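Local coordinates for protein trehalose-6-phosphate phosphatase (Candida albicans, PDB 5DXI) that is a phosphatase of the HAD superfamily that holds a magnesium ion and a beryllium trifluoride ion in neighbouring sites, at residues R51-L56 with N62-I67; D118-Y123 with D165-E170; R197-P202 with N245-K250; F227-G232 with G295-L300. All coordinates share one frame; numbering follows the deposited sequence.

Contacts 1, 3 and 4 belong to the core built round the mixed, mainly parallel sheet, while contact 2 lies in the part that carries the separate antiparallel sheet, its centre 34 to 39 Å from the others. Contacts 1 and 4 are close neighbours, with centres 9 Å apart, where helices 47-58 and 287-298 lie together on that sheet. The centre of contact 3 lies 19 to 20 Å from theirs, and this contact joins helices 191-199 and 235-253. Along the chain contact 1 closes before contact 2 opens, and contact 2 before contact 3; contacts 3 and 4 then interlock, their segments alternating. The arrangement fits a HAD core interrupted by an inserted cap.

Contact 1 (R51-L56 with N62-I67); sequences RILDVL and NQIWII
The flat amide of N62 meets the helix through one N-H: ND2 donates to L56 O at 3.0 Å, with an N-H...O angle of 156°, and the acceptor lies nearly in the plane of the amide. On the L56 side the donor stands somewhat out of the carbonyl plane, tilted by 23°. ND2 is also bonded to Y17 OH, and OD1 takes a hydrogen bond from R23 NH1, so both ends of the amide are held and its rotation is fixed. The side chains cross at a slant, L56 CD2 ending 4.1 Å from N62 ND2.

These residues lie on helix 47-58 and strand 62-67, two members of the beta-alpha-beta unit begun by strand 23-27, whose end leads to the magnesium ligands D28 and D30. The segment axes approach to 9.5 Å and run at 143° to each other, as expected where a helix returns over its sheet before the next parallel strand.

Further along the strand, I64 meets the helix with one extended branch. Its CG1 stands beside the backbone N, and the outstretched chain beyond it carries CD1 to the helix, where it sits 3.5 Å from L56 CB. The same methyl passes 4.1 Å from L53 O, a carbonyl that also accepts from S57 OG. The shorter branch, I64 CG2, looks to the other leucine and stops 4.3 Å from L53 CD2. I64 also packs on F25 and F27 of the central strand, while A298 of helix 287-298 touches L56.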
loop_
_atom_site.group_PDB
_atom_site.type_symbol
_atom_site.label_atom_id
_atom_site.label_comp_id
_atom_site.label_asym_id
_atom_site.label_seq_id
_atom_site.Cartn_x
_atom_site.Cartn_y
_atom_site.Cartn_z
ATOM N N ARG A 51 -17.834 -3.364 -7.468
ATOM C CA ARG A 51 -18.973 -2.440 -7.455
ATOM C C ARG A 51 -18.607 -1.161 -6.709
ATOM O O ARG A 51 -18.929 -0.041 -7.137
ATOM C CB ARG A 51 -20.200 -3.100 -6.818
ATOM C CG ARG A 51 -21.491 -2.282 -6.938
ATOM C CD ARG A 51 -22.724 -3.135 -6.591
ATOM N NE ARG A 51 -22.376 -4.349 -5.837
ATOM C CZ ARG A 51 -22.672 -4.548 -4.551
ATOM N NH1 ARG A 51 -23.332 -3.619 -3.868
ATOM N NH2 ARG A 51 -22.312 -5.679 -3.951
ATOM N N ILE A 52 -17.905 -1.335 -5.597
ATOM C CA ILE A 52 -17.427 -0.197 -4.832
ATOM C C ILE A 52 -16.553 0.705 -5.694
ATOM O O ILE A 52 -16.785 1.915 -5.780
ATOM C CB ILE A 52 -16.633 -0.675 -3.598
ATOM C CG1 ILE A 52 -17.592 -1.295 -2.580
ATOM C CG2 ILE A 52 -15.852 0.485 -2.979
ATOM C CD1 ILE A 52 -16.902 -2.052 -1.438
ATOM N N LEU A 53 -15.594 0.106 -6.392
ATOM C CA LEU A 53 -14.668 0.880 -7.204
ATOM C C LEU A 53 -15.394 1.591 -8.338
ATOM O O LEU A 53 -15.095 2.748 -8.639
ATOM C CB LEU A 53 -13.546 -0.013 -7.746
ATOM C CG LEU A 53 -12.601 -0.623 -6.702
ATOM C CD1 LEU A 53 -11.572 -1.539 -7.362
ATOM C CD2 LEU A 53 -11.903 0.462 -5.849
ATOM N N ASP A 54 -16.340 0.905 -8.977
ATOM C CA ASP A 54 -17.109 1.536 -10.053
ATOM C C ASP A 54 -17.878 2.755 -9.548
ATOM O O ASP A 54 -17.767 3.847 -10.107
ATOM C CB ASP A 54 -18.074 0.536 -10.701
ATOM C CG ASP A 54 -18.753 1.100 -11.941
ATOM O OD1 ASP A 54 -18.102 1.879 -12.678
ATOM O OD2 ASP A 54 -19.933 0.762 -12.180
ATOM N N VAL A 55 -18.628 2.580 -8.466
ATOM C CA VAL A 55 -19.424 3.681 -7.930
ATOM C C VAL A 55 -18.537 4.819 -7.446
ATOM O O VAL A 55 -18.796 5.995 -7.733
ATOM C CB VAL A 55 -20.319 3.231 -6.763
ATOM C CG1 VAL A 55 -21.061 4.430 -6.180
ATOM C CG2 VAL A 55 -21.295 2.167 -7.222
ATOM N N LEU A 56 -17.483 4.476 -6.718
ATOM C CA LEU A 56 -16.594 5.511 -6.206
ATOM C C LEU A 56 -15.870 6.243 -7.335
ATOM O O LEU A 56 -15.797 7.474 -7.331
ATOM C CB LEU A 56 -15.591 4.906 -5.224
ATOM C CG LEU A 56 -16.183 4.459 -3.883
ATOM C CD1 LEU A 56 -15.072 4.025 -2.947
ATOM C CD2 LEU A 56 -17.034 5.542 -3.248
ATOM N N ASN A 62 -13.889 12.093 -6.891
ATOM C CA ASN A 62 -13.019 11.043 -6.371
ATOM C C ASN A 62 -11.873 10.667 -7.309
ATOM O O ASN A 62 -12.065 10.539 -8.518
ATOM C CB ASN A 62 -13.837 9.794 -6.063
ATOM C CG ASN A 62 -14.823 10.007 -4.931
ATOM O OD1 ASN A 62 -14.705 10.956 -4.154
ATOM N ND2 ASN A 62 -15.813 9.128 -4.843
ATOM N N GLN A 63 -10.687 10.483 -6.736
ATOM C CA GLN A 63 -9.554 9.875 -7.430
ATOM C C GLN A 63 -9.098 8.658 -6.629
ATOM O O GLN A 63 -8.821 8.761 -5.427
ATOM C CB GLN A 63 -8.397 10.858 -7.587
ATOM C CG GLN A 63 -8.674 12.043 -8.489
ATOM C CD GLN A 63 -8.888 11.617 -9.923
ATOM O OE1 GLN A 63 -7.951 11.185 -10.596
ATOM N NE2 GLN A 63 -10.123 11.731 -10.399
ATOM N N ILE A 64 -9.032 7.504 -7.276
ATOM C CA ILE A 64 -8.685 6.284 -6.560
ATOM C C ILE A 64 -7.393 5.662 -7.072
ATOM O O ILE A 64 -7.218 5.472 -8.279
ATOM C CB ILE A 64 -9.799 5.241 -6.663
ATOM C CG1 ILE A 64 -11.126 5.818 -6.167
ATOM C CG2 ILE A 64 -9.422 3.981 -5.888
ATOM C CD1 ILE A 64 -12.313 4.923 -6.512
ATOM N N TRP A 65 -6.497 5.331 -6.148
ATOM C CA TRP A 65 -5.238 4.688 -6.497
ATOM C C TRP A 65 -5.050 3.375 -5.746
ATOM O O TRP A 65 -5.304 3.289 -4.530
ATOM C CB TRP A 65 -4.063 5.632 -6.213
ATOM C CG TRP A 65 -3.900 6.643 -7.294
ATOM C CD1 TRP A 65 -4.696 7.724 -7.523
ATOM C CD2 TRP A 65 -2.893 6.660 -8.304
ATOM N NE1 TRP A 65 -4.242 8.419 -8.612
ATOM C CE2 TRP A 65 -3.141 7.782 -9.118
ATOM C CE3 TRP A 65 -1.803 5.834 -8.599
ATOM C CZ2 TRP A 65 -2.331 8.111 -10.206
ATOM C CZ3 TRP A 65 -1.004 6.153 -9.685
ATOM C CH2 TRP A 65 -1.268 7.285 -10.474
ATOM N N ILE A 66 -4.633 2.352 -6.493
ATOM C CA ILE A 66 -4.219 1.081 -5.926
ATOM C C ILE A 66 -2.695 1.068 -5.861
ATOM O O ILE A 66 -2.024 1.139 -6.891
ATOM C CB ILE A 66 -4.717 -0.122 -6.749
ATOM C CG1 ILE A 66 -6.200 0.056 -7.142
ATOM C CG2 ILE A 66 -4.441 -1.423 -6.005
ATOM C CD1 ILE A 66 -7.143 0.258 -5.967
ATOM N N ILE A 67 -2.160 1.014 -4.646
ATOM C CA ILE A 67 -0.728 1.096 -4.403
ATOM C C ILE A 67 -0.254 -0.190 -3.744
ATOM O O ILE A 67 -0.534 -0.439 -2.566
ATOM C CB ILE A 67 -0.399 2.335 -3.509
ATOM C CG1 ILE A 67 -1.002 3.590 -4.145
ATOM C CG2 ILE A 67 1.096 2.471 -3.291
ATOM C CD1 ILE A 67 -0.960 4.813 -3.284
#

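Contact 2 (D118-Y123 with D165-E170); sequences DDIFKY and DTVAKE
I120 sets its CD1 methyl against a pair of neighbouring atoms on the facing segment, V167 CG2 and T166 OG1, 3.8 Å from each. An extended second torsion (chi2 170°) carries CD1 well out from helix 113-126, and the isoleucine slides past both partners, which point back the opposite way. The backbones stay apart, with the I120 and V167 CA atoms 9.5 Å from each other, so the contact is made by the ends of the side chains.

On the facing side the chain bends. T166 leaves helical geometry at the end of helix 149-165, and V167 starts the short helix 167-170. The T166 carbonyl is the first acceptor of the new turn, taking K169 N at 2.9 Å and E170 N at 3.1 Å. The T166 hydroxyl instead turns back to the older helix and is bonded to E162 O. I120 also rests on E162 and L163 of helix 149-165, and V167 on W113, K116 and V117 of helix 113-126. The helices belong to the region of the four-stranded antiparallel sheet, a layout consistent with the cap of a HAD phosphatase; F121, one position along, turns to that sheet through I182 and V184.

The contact is small, burying 75 Å² in all, and rests on dispersion. With the hydroxyl committed to E162, OG1 meets I120 as a packing surface, while a salt bridge from E170 OE2 to K116 NZ adds an electrostatic tie nearby.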
loop_
_atom_site.group_PDB
_atom_site.type_symbol
_atom_site.label_atom_id
_atom_site.label_comp_id
_atom_site.label_asym_id
_atom_site.label_seq_id
_atom_site.Cartn_x
_atom_site.Cartn_y
_atom_site.Cartn_z
ATOM N N ASP A 118 18.968 -12.622 -5.067
ATOM C CA ASP A 118 18.476 -13.853 -5.667
ATOM C C ASP A 118 19.269 -15.060 -5.163
ATOM O O ASP A 118 18.690 -16.055 -4.732
ATOM C CB ASP A 118 18.563 -13.769 -7.193
ATOM C CG ASP A 118 17.684 -14.791 -7.901
ATOM O OD1 ASP A 118 16.856 -15.456 -7.248
ATOM O OD2 ASP A 118 17.819 -14.917 -9.127
ATOM N N ASP A 119 20.595 -14.957 -5.222
ATOM C CA ASP A 119 21.491 -16.000 -4.726
ATOM C C ASP A 119 21.220 -16.327 -3.264
ATOM O O ASP A 119 21.199 -17.490 -2.869
ATOM C CB ASP A 119 22.952 -15.576 -4.900
ATOM C CG ASP A 119 23.409 -15.655 -6.345
ATOM O OD1 ASP A 119 22.643 -16.174 -7.183
ATOM O OD2 ASP A 119 24.525 -15.185 -6.644
ATOM N N ILE A 120 21.008 -15.296 -2.463
ATOM C CA ILE A 120 20.761 -15.508 -1.050
ATOM C C ILE A 120 19.399 -16.196 -0.854
ATOM O O ILE A 120 19.277 -17.121 -0.047
ATOM C CB ILE A 120 20.838 -14.179 -0.272
ATOM C CG1 ILE A 120 22.281 -13.668 -0.292
ATOM C CG2 ILE A 120 20.337 -14.350 1.160
ATOM C CD1 ILE A 120 22.466 -12.249 0.232
ATOM N N PHE A 121 18.396 -15.762 -1.620
ATOM C CA PHE A 121 17.060 -16.349 -1.565
ATOM C C PHE A 121 17.085 -17.816 -2.004
ATOM O O PHE A 121 16.354 -18.644 -1.462
ATOM C CB PHE A 121 16.069 -15.560 -2.433
ATOM C CG PHE A 121 15.503 -14.322 -1.759
ATOM C CD1 PHE A 121 15.631 -14.138 -0.391
ATOM C CD2 PHE A 121 14.841 -13.344 -2.506
ATOM C CE1 PHE A 121 15.115 -12.997 0.230
ATOM C CE2 PHE A 121 14.314 -12.203 -1.891
ATOM C CZ PHE A 121 14.455 -12.031 -0.526
ATOM N N LYS A 122 17.910 -18.134 -2.997
ATOM C CA LYS A 122 18.007 -19.515 -3.467
ATOM C C LYS A 122 18.523 -20.448 -2.367
ATOM O O LYS A 122 18.045 -21.577 -2.220
ATOM C CB LYS A 122 18.900 -19.603 -4.707
ATOM C CG LYS A 122 18.206 -19.191 -5.991
ATOM C CD LYS A 122 19.154 -19.242 -7.176
ATOM C CE LYS A 122 18.407 -19.079 -8.485
ATOM N NZ LYS A 122 19.338 -18.781 -9.611
ATOM N N TYR A 123 19.485 -19.965 -1.588
ATOM C CA TYR A 123 20.008 -20.720 -0.454
ATOM C C TYR A 123 18.938 -21.014 0.594
ATOM O O TYR A 123 18.823 -22.144 1.075
ATOM C CB TYR A 123 21.177 -19.967 0.186
ATOM C CG TYR A 123 21.691 -20.579 1.477
ATOM C CD1 TYR A 123 22.642 -21.594 1.463
ATOM C CD2 TYR A 123 21.254 -20.106 2.713
ATOM C CE1 TYR A 123 23.121 -22.144 2.641
ATOM C CE2 TYR A 123 21.727 -20.649 3.898
ATOM C CZ TYR A 123 22.661 -21.667 3.857
ATOM O OH TYR A 123 23.133 -22.204 5.033
ATOM N N ASP A 165 23.197 -7.661 6.633
ATOM C CA ASP A 165 24.624 -7.563 6.927
ATOM C C ASP A 165 25.477 -7.495 5.669
ATOM O O ASP A 165 26.635 -7.086 5.728
ATOM C CB ASP A 165 25.079 -8.744 7.784
ATOM C CG ASP A 165 24.633 -8.626 9.232
ATOM O OD1 ASP A 165 24.526 -7.486 9.751
ATOM O OD2 ASP A 165 24.373 -9.684 9.840
ATOM N N THR A 166 24.904 -7.886 4.536
ATOM C CA THR A 166 25.642 -7.897 3.278
ATOM C C THR A 166 25.080 -6.899 2.266
ATOM O O THR A 166 25.547 -5.761 2.183
ATOM C CB THR A 166 25.654 -9.309 2.646
ATOM O OG1 THR A 166 24.311 -9.782 2.475
ATOM C CG2 THR A 166 26.408 -10.281 3.540
ATOM N N VAL A 167 24.088 -7.340 1.498
ATOM C CA VAL A 167 23.510 -6.534 0.429
ATOM C C VAL A 167 23.053 -5.157 0.896
ATOM O O VAL A 167 23.290 -4.157 0.218
ATOM C CB VAL A 167 22.310 -7.260 -0.226
ATOM C CG1 VAL A 167 21.709 -6.415 -1.341
ATOM C CG2 VAL A 167 22.738 -8.619 -0.763
ATOM N N ALA A 168 22.424 -5.095 2.065
ATOM C CA ALA A 168 21.863 -3.829 2.530
ATOM C C ALA A 168 22.961 -2.861 2.984
ATOM O O ALA A 168 22.726 -1.656 3.102
ATOM C CB ALA A 168 20.864 -4.066 3.653
ATOM N N LYS A 169 24.161 -3.389 3.211
ATOM C CA LYS A 169 25.314 -2.548 3.507
ATOM C C LYS A 169 25.951 -2.034 2.215
ATOM O O LYS A 169 26.358 -0.880 2.130
ATOM C CB LYS A 169 26.355 -3.321 4.325
ATOM C CG LYS A 169 25.889 -3.798 5.693
ATOM C CD LYS A 169 25.995 -2.699 6.720
ATOM C CE LYS A 169 25.378 -3.116 8.049
ATOM N NZ LYS A 169 26.304 -3.979 8.836
ATOM N N GLU A 170 26.008 -2.894 1.205
ATOM C CA GLU A 170 26.655 -2.560 -0.056
ATOM C C GLU A 170 25.786 -1.714 -0.984
ATOM O O GLU A 170 26.306 -0.955 -1.796
ATOM C CB GLU A 170 27.080 -3.831 -0.787
ATOM C CG GLU A 170 27.945 -3.561 -2.012
ATOM C CD GLU A 170 28.252 -4.816 -2.806
ATOM O OE1 GLU A 170 27.852 -5.918 -2.355
ATOM O OE2 GLU A 170 28.863 -4.692 -3.896
#

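Contact 3 (R197-P202 with N245-K250); sequences RLVLHP and NEINKK
The end of helix 191-199 faces the flank of helix 235-253, with the CA atoms of L200 and I247 8.4 Å apart, and L200 forms the centre of an inverse gamma turn in which H201 N makes a weak bond of 2.9 Å to V199 O. Both helices lie against the main, mostly parallel sheet of the HAD core. Through L198, the first packs on strands 23-27 and 62-67; through N245 and N248, the second packs on strand 266-271. The contact therefore joins neighbouring helices of the core, those that precede and follow strand 227-232 in the chain.

I247 supplies everything on its side, and its two methyls share the work, CD1 nearer V199 and CG2 reaching both V199 and L200. CD1 meets V199 tip to tip, 3.8 Å from V199 CG1 and 4.0 Å from V199 CB. Its reach comes from an extended chain (chi2 166°), which takes CD1 across to the valine. V199 in turn holds CG1 anti to its own backbone N (chi1 165°), which aims that branch at the other helix. CG1 also serves a second neighbour, M228 SD of the adjoining strand, and V199 further touches L24, so the valine sits at a junction between helix and sheet.

L200, already past the last helical residue, covers the more open side. It is solvent-exposed yet brings CD2 to 4.1 Å from I247 CG2, again end to end. The branch point L200 CG stands 4.1 Å from I247 CD1, the methyl that also serves V199.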
loop_
_atom_site.group_PDB
_atom_site.type_symbol
_atom_site.label_atom_id
_atom_site.label_comp_id
_atom_site.label_asym_id
_atom_site.label_seq_id
_atom_site.Cartn_x
_atom_site.Cartn_y
_atom_site.Cartn_z
ATOM N N ARG A 197 3.557 12.050 -3.934
ATOM C CA ARG A 197 3.365 12.506 -5.307
ATOM C C ARG A 197 1.896 12.673 -5.675
ATOM O O ARG A 197 1.564 13.442 -6.584
ATOM C CB ARG A 197 4.032 11.548 -6.290
ATOM C CG ARG A 197 5.547 11.671 -6.305
ATOM C CD ARG A 197 6.141 10.572 -7.158
ATOM N NE ARG A 197 7.600 10.568 -7.113
ATOM C CZ ARG A 197 8.358 10.632 -8.202
ATOM N NH1 ARG A 197 7.783 10.704 -9.393
ATOM N NH2 ARG A 197 9.678 10.619 -8.106
ATOM N N LEU A 198 1.025 11.970 -4.959
ATOM C CA LEU A 198 -0.407 11.986 -5.252
ATOM C C LEU A 198 -1.146 13.019 -4.433
ATOM O O LEU A 198 -2.098 13.641 -4.913
ATOM C CB LEU A 198 -1.018 10.609 -5.010
ATOM C CG LEU A 198 -0.598 9.510 -5.983
ATOM C CD1 LEU A 198 -1.181 8.150 -5.565
ATOM C CD2 LEU A 198 -1.001 9.857 -7.435
ATOM N N VAL A 199 -0.716 13.188 -3.185
ATOM C CA VAL A 199 -1.357 14.116 -2.269
ATOM C C VAL A 199 -0.906 15.555 -2.527
ATOM O O VAL A 199 -1.730 16.463 -2.655
ATOM C CB VAL A 199 -1.061 13.736 -0.814
ATOM C CG1 VAL A 199 -1.406 14.878 0.139
ATOM C CG2 VAL A 199 -1.797 12.458 -0.442
ATOM N N LEU A 200 0.401 15.762 -2.607
ATOM C CA LEU A 200 0.922 17.108 -2.834
ATOM C C LEU A 200 0.957 17.367 -4.322
ATOM O O LEU A 200 2.029 17.447 -4.923
ATOM C CB LEU A 200 2.310 17.270 -2.224
ATOM C CG LEU A 200 2.373 17.058 -0.711
ATOM C CD1 LEU A 200 3.807 17.187 -0.243
ATOM C CD2 LEU A 200 1.459 18.034 0.036
ATOM N N HIS A 201 -0.227 17.512 -4.903
ATOM C CA HIS A 201 -0.395 17.511 -6.354
ATOM C C HIS A 201 -1.801 18.017 -6.661
ATOM O O HIS A 201 -2.737 17.727 -5.918
ATOM C CB HIS A 201 -0.186 16.094 -6.912
ATOM C CG HIS A 201 0.087 16.042 -8.385
ATOM N ND1 HIS A 201 1.294 16.425 -8.931
ATOM C CD2 HIS A 201 -0.676 15.616 -9.420
ATOM C CE1 HIS A 201 1.254 16.259 -10.241
ATOM N NE2 HIS A 201 0.071 15.763 -10.565
ATOM N N PRO A 202 -1.964 18.773 -7.759
ATOM C CA PRO A 202 -3.312 19.241 -8.087
ATOM C C PRO A 202 -4.290 18.086 -8.304
ATOM O O PRO A 202 -4.032 17.185 -9.105
ATOM C CB PRO A 202 -3.107 20.021 -9.391
ATOM C CG PRO A 202 -1.657 20.397 -9.394
ATOM C CD PRO A 202 -0.953 19.263 -8.711
ATOM N N ASN A 245 1.002 11.231 7.776
ATOM C CA ASN A 245 1.193 11.917 9.057
ATOM C C ASN A 245 2.103 13.137 8.915
ATOM O O ASN A 245 1.846 14.192 9.489
ATOM C CB ASN A 245 1.768 10.961 10.098
ATOM C CG ASN A 245 0.782 9.882 10.504
ATOM O OD1 ASN A 245 -0.440 10.051 10.379
ATOM N ND2 ASN A 245 1.307 8.757 10.982
ATOM N N GLU A 246 3.182 12.974 8.164
ATOM C CA GLU A 246 4.116 14.066 7.922
ATOM C C GLU A 246 3.466 15.224 7.164
ATOM O O GLU A 246 3.680 16.388 7.490
ATOM C CB GLU A 246 5.326 13.535 7.164
ATOM C CG GLU A 246 6.137 12.549 7.992
ATOM C CD GLU A 246 7.360 12.035 7.258
ATOM O OE1 GLU A 246 7.434 12.210 6.016
ATOM O OE2 GLU A 246 8.243 11.457 7.931
ATOM N N ILE A 247 2.661 14.903 6.159
ATOM C CA ILE A 247 1.974 15.938 5.402
ATOM C C ILE A 247 0.968 16.671 6.295
ATOM O O ILE A 247 0.880 17.904 6.275
ATOM C CB ILE A 247 1.273 15.346 4.169
ATOM C CG1 ILE A 247 2.326 14.936 3.137
ATOM C CG2 ILE A 247 0.303 16.350 3.573
ATOM C CD1 ILE A 247 1.797 14.027 2.016
ATOM N N ASN A 248 0.242 15.908 7.103
ATOM C CA ASN A 248 -0.721 16.479 8.033
ATOM C C ASN A 248 -0.036 17.422 9.004
ATOM O O ASN A 248 -0.518 18.529 9.251
ATOM C CB ASN A 248 -1.425 15.374 8.819
ATOM C CG ASN A 248 -2.658 15.867 9.550
ATOM O OD1 ASN A 248 -3.702 16.085 8.945
ATOM N ND2 ASN A 248 -2.539 16.048 10.862
ATOM N N LYS A 249 1.118 16.999 9.510
ATOM C CA LYS A 249 1.849 17.806 10.475
ATOM C C LYS A 249 2.436 19.046 9.788
ATOM O O LYS A 249 2.511 20.118 10.387
ATOM C CB LYS A 249 2.956 16.996 11.148
ATOM C CG LYS A 249 3.725 17.802 12.167
ATOM C CD LYS A 249 4.821 17.010 12.851
ATOM C CE LYS A 249 5.493 17.874 13.922
ATOM N NZ LYS A 249 6.477 17.124 14.746
ATOM N N LYS A 250 2.823 18.896 8.525
ATOM C CA LYS A 250 3.341 20.011 7.736
ATOM C C LYS A 250 2.224 21.043 7.587
ATOM O O LYS A 250 2.441 22.249 7.772
ATOM C CB LYS A 250 3.832 19.527 6.365
ATOM C CG LYS A 250 4.229 20.616 5.379
ATOM C CD LYS A 250 5.548 21.230 5.823
ATOM C CE LYS A 250 6.191 22.091 4.747
ATOM N NZ LYS A 250 5.407 23.314 4.424
#

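Contact 4 (F227-G232 with G295-L300); sequences FMLCLG and GLLAGL
Apolar packing makes the whole contact, and one methyl carries it: L297 CD1 lies 4.0 Å from L229 CD2 and 4.4 Å from F227 CZ. The two leucines cross at an angle, while the methyl comes to the far end of the F227 ring obliquely. With its CG anti to the backbone N (chi1 172°), L229 sends CD2 out from the strand toward the helix. The backbones are well apart, the L229 and L297 CA atoms 11.0 Å from each other; L13 of helix 10-19 touches both F227 and L229, and Y17 touches L297.

Backbone hydrogen bonds shape each partner. Strand 227-232 pairs with strand 23-27 through L24 and L26, and leads on to D233, a magnesium ligand, as befits a central strand of the HAD core. Helix 287-298 ends in a Schellman motif, with L300 N bonded to G295 O at 3.0 Å and G299 N to L296 O at 3.2 Å; G299 takes the positive phi (80°) that this ending requires.

Three buried hydrocarbon side chains meet here. With no polar atom in the contact, cohesion comes from dispersion and the exclusion of water, with little directional preference.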
loop_
_atom_site.group_PDB
_atom_site.type_symbol
_atom_site.label_atom_id
_atom_site.label_comp_id
_atom_site.label_asym_id
_atom_site.label_seq_id
_atom_site.Cartn_x
_atom_site.Cartn_y
_atom_site.Cartn_z
ATOM N N PHE A 227 -9.890 15.318 1.448
ATOM C CA PHE A 227 -10.277 14.036 2.023
ATOM C C PHE A 227 -9.327 12.975 1.489
ATOM O O PHE A 227 -9.256 12.751 0.278
ATOM C CB PHE A 227 -11.724 13.685 1.659
ATOM C CG PHE A 227 -12.195 12.366 2.209
ATOM C CD1 PHE A 227 -12.875 12.304 3.413
ATOM C CD2 PHE A 227 -11.971 11.189 1.518
ATOM C CE1 PHE A 227 -13.321 11.089 3.922
ATOM C CE2 PHE A 227 -12.409 9.972 2.020
ATOM C CZ PHE A 227 -13.085 9.921 3.222
ATOM N N MET A 228 -8.585 12.338 2.384
ATOM C CA MET A 228 -7.661 11.286 1.996
ATOM C C MET A 228 -7.895 10.046 2.850
ATOM O O MET A 228 -7.762 10.090 4.079
ATOM C CB MET A 228 -6.205 11.765 2.121
ATOM C CG MET A 228 -5.785 12.823 1.099
ATOM S SD MET A 228 -4.940 14.243 1.837
ATOM C CE MET A 228 -6.329 15.070 2.618
ATOM N N LEU A 229 -8.256 8.940 2.207
ATOM C CA LEU A 229 -8.446 7.690 2.936
ATOM C C LEU A 229 -7.427 6.676 2.448
ATOM O O LEU A 229 -7.367 6.349 1.255
ATOM C CB LEU A 229 -9.863 7.149 2.766
ATOM C CG LEU A 229 -10.114 5.747 3.322
ATOM C CD1 LEU A 229 -9.860 5.715 4.839
ATOM C CD2 LEU A 229 -11.539 5.271 3.001
ATOM N N CYS A 230 -6.618 6.193 3.378
ATOM C CA CYS A 230 -5.513 5.310 3.036
ATOM C C CYS A 230 -5.581 4.046 3.875
ATOM O O CYS A 230 -5.617 4.114 5.111
ATOM C CB CYS A 230 -4.183 6.029 3.255
ATOM S SG CYS A 230 -2.686 5.054 2.976
ATOM N N LEU A 231 -5.593 2.895 3.203
ATOM C CA LEU A 231 -5.720 1.605 3.869
ATOM C C LEU A 231 -4.587 0.652 3.508
ATOM O O LEU A 231 -4.215 0.544 2.334
ATOM C CB LEU A 231 -7.060 0.954 3.517
ATOM C CG LEU A 231 -8.295 1.703 4.024
ATOM C CD1 LEU A 231 -9.397 1.653 2.963
ATOM C CD2 LEU A 231 -8.777 1.129 5.368
ATOM N N GLY A 232 -4.050 -0.039 4.514
ATOM C CA GLY A 232 -3.020 -1.043 4.289
ATOM C C GLY A 232 -2.811 -1.964 5.482
ATOM O O GLY A 232 -3.210 -1.652 6.602
ATOM N N GLY A 295 -18.085 0.469 1.022
ATOM C CA GLY A 295 -19.472 0.321 0.611
ATOM C C GLY A 295 -20.356 1.401 1.208
ATOM O O GLY A 295 -21.215 1.963 0.531
ATOM N N LEU A 296 -20.121 1.700 2.483
ATOM C CA LEU A 296 -20.831 2.765 3.177
ATOM C C LEU A 296 -20.651 4.102 2.474
ATOM O O LEU A 296 -21.620 4.807 2.195
ATOM C CB LEU A 296 -20.332 2.880 4.623
ATOM C CG LEU A 296 -20.968 4.011 5.436
ATOM C CD1 LEU A 296 -22.427 3.658 5.725
ATOM C CD2 LEU A 296 -20.188 4.349 6.721
ATOM N N LEU A 297 -19.400 4.446 2.180
ATOM C CA LEU A 297 -19.112 5.679 1.470
ATOM C C LEU A 297 -19.761 5.664 0.095
ATOM O O LEU A 297 -20.234 6.689 -0.393
ATOM C CB LEU A 297 -17.604 5.882 1.310
ATOM C CG LEU A 297 -16.732 5.923 2.567
ATOM C CD1 LEU A 297 -15.288 6.225 2.182
ATOM C CD2 LEU A 297 -17.268 6.956 3.528
ATOM N N ALA A 298 -19.779 4.487 -0.515
ATOM C CA ALA A 298 -20.272 4.341 -1.882
ATOM C C ALA A 298 -21.793 4.467 -1.994
ATOM O O ALA A 298 -22.329 4.637 -3.089
ATOM C CB ALA A 298 -19.808 2.998 -2.458
ATOM N N GLY A 299 -22.491 4.382 -0.871
ATOM C CA GLY A 299 -23.940 4.391 -0.903
ATOM C C GLY A 299 -24.520 3.029 -1.263
ATOM O O GLY A 299 -25.658 2.937 -1.727
ATOM N N LEU A 300 -23.737 1.974 -1.053
ATOM C CA LEU A 300 -24.173 0.613 -1.362
ATOM C C LEU A 300 -24.886 -0.014 -0.186
ATOM O O LEU A 300 -26.112 0.036 -0.101
ATOM C CB LEU A 300 -22.995 -0.278 -1.761
ATOM C CG LEU A 300 -22.465 -0.304 -3.196
ATOM C CD1 LEU A 300 -22.290 1.068 -3.815
ATOM C CD2 LEU A 300 -21.188 -1.136 -3.262
#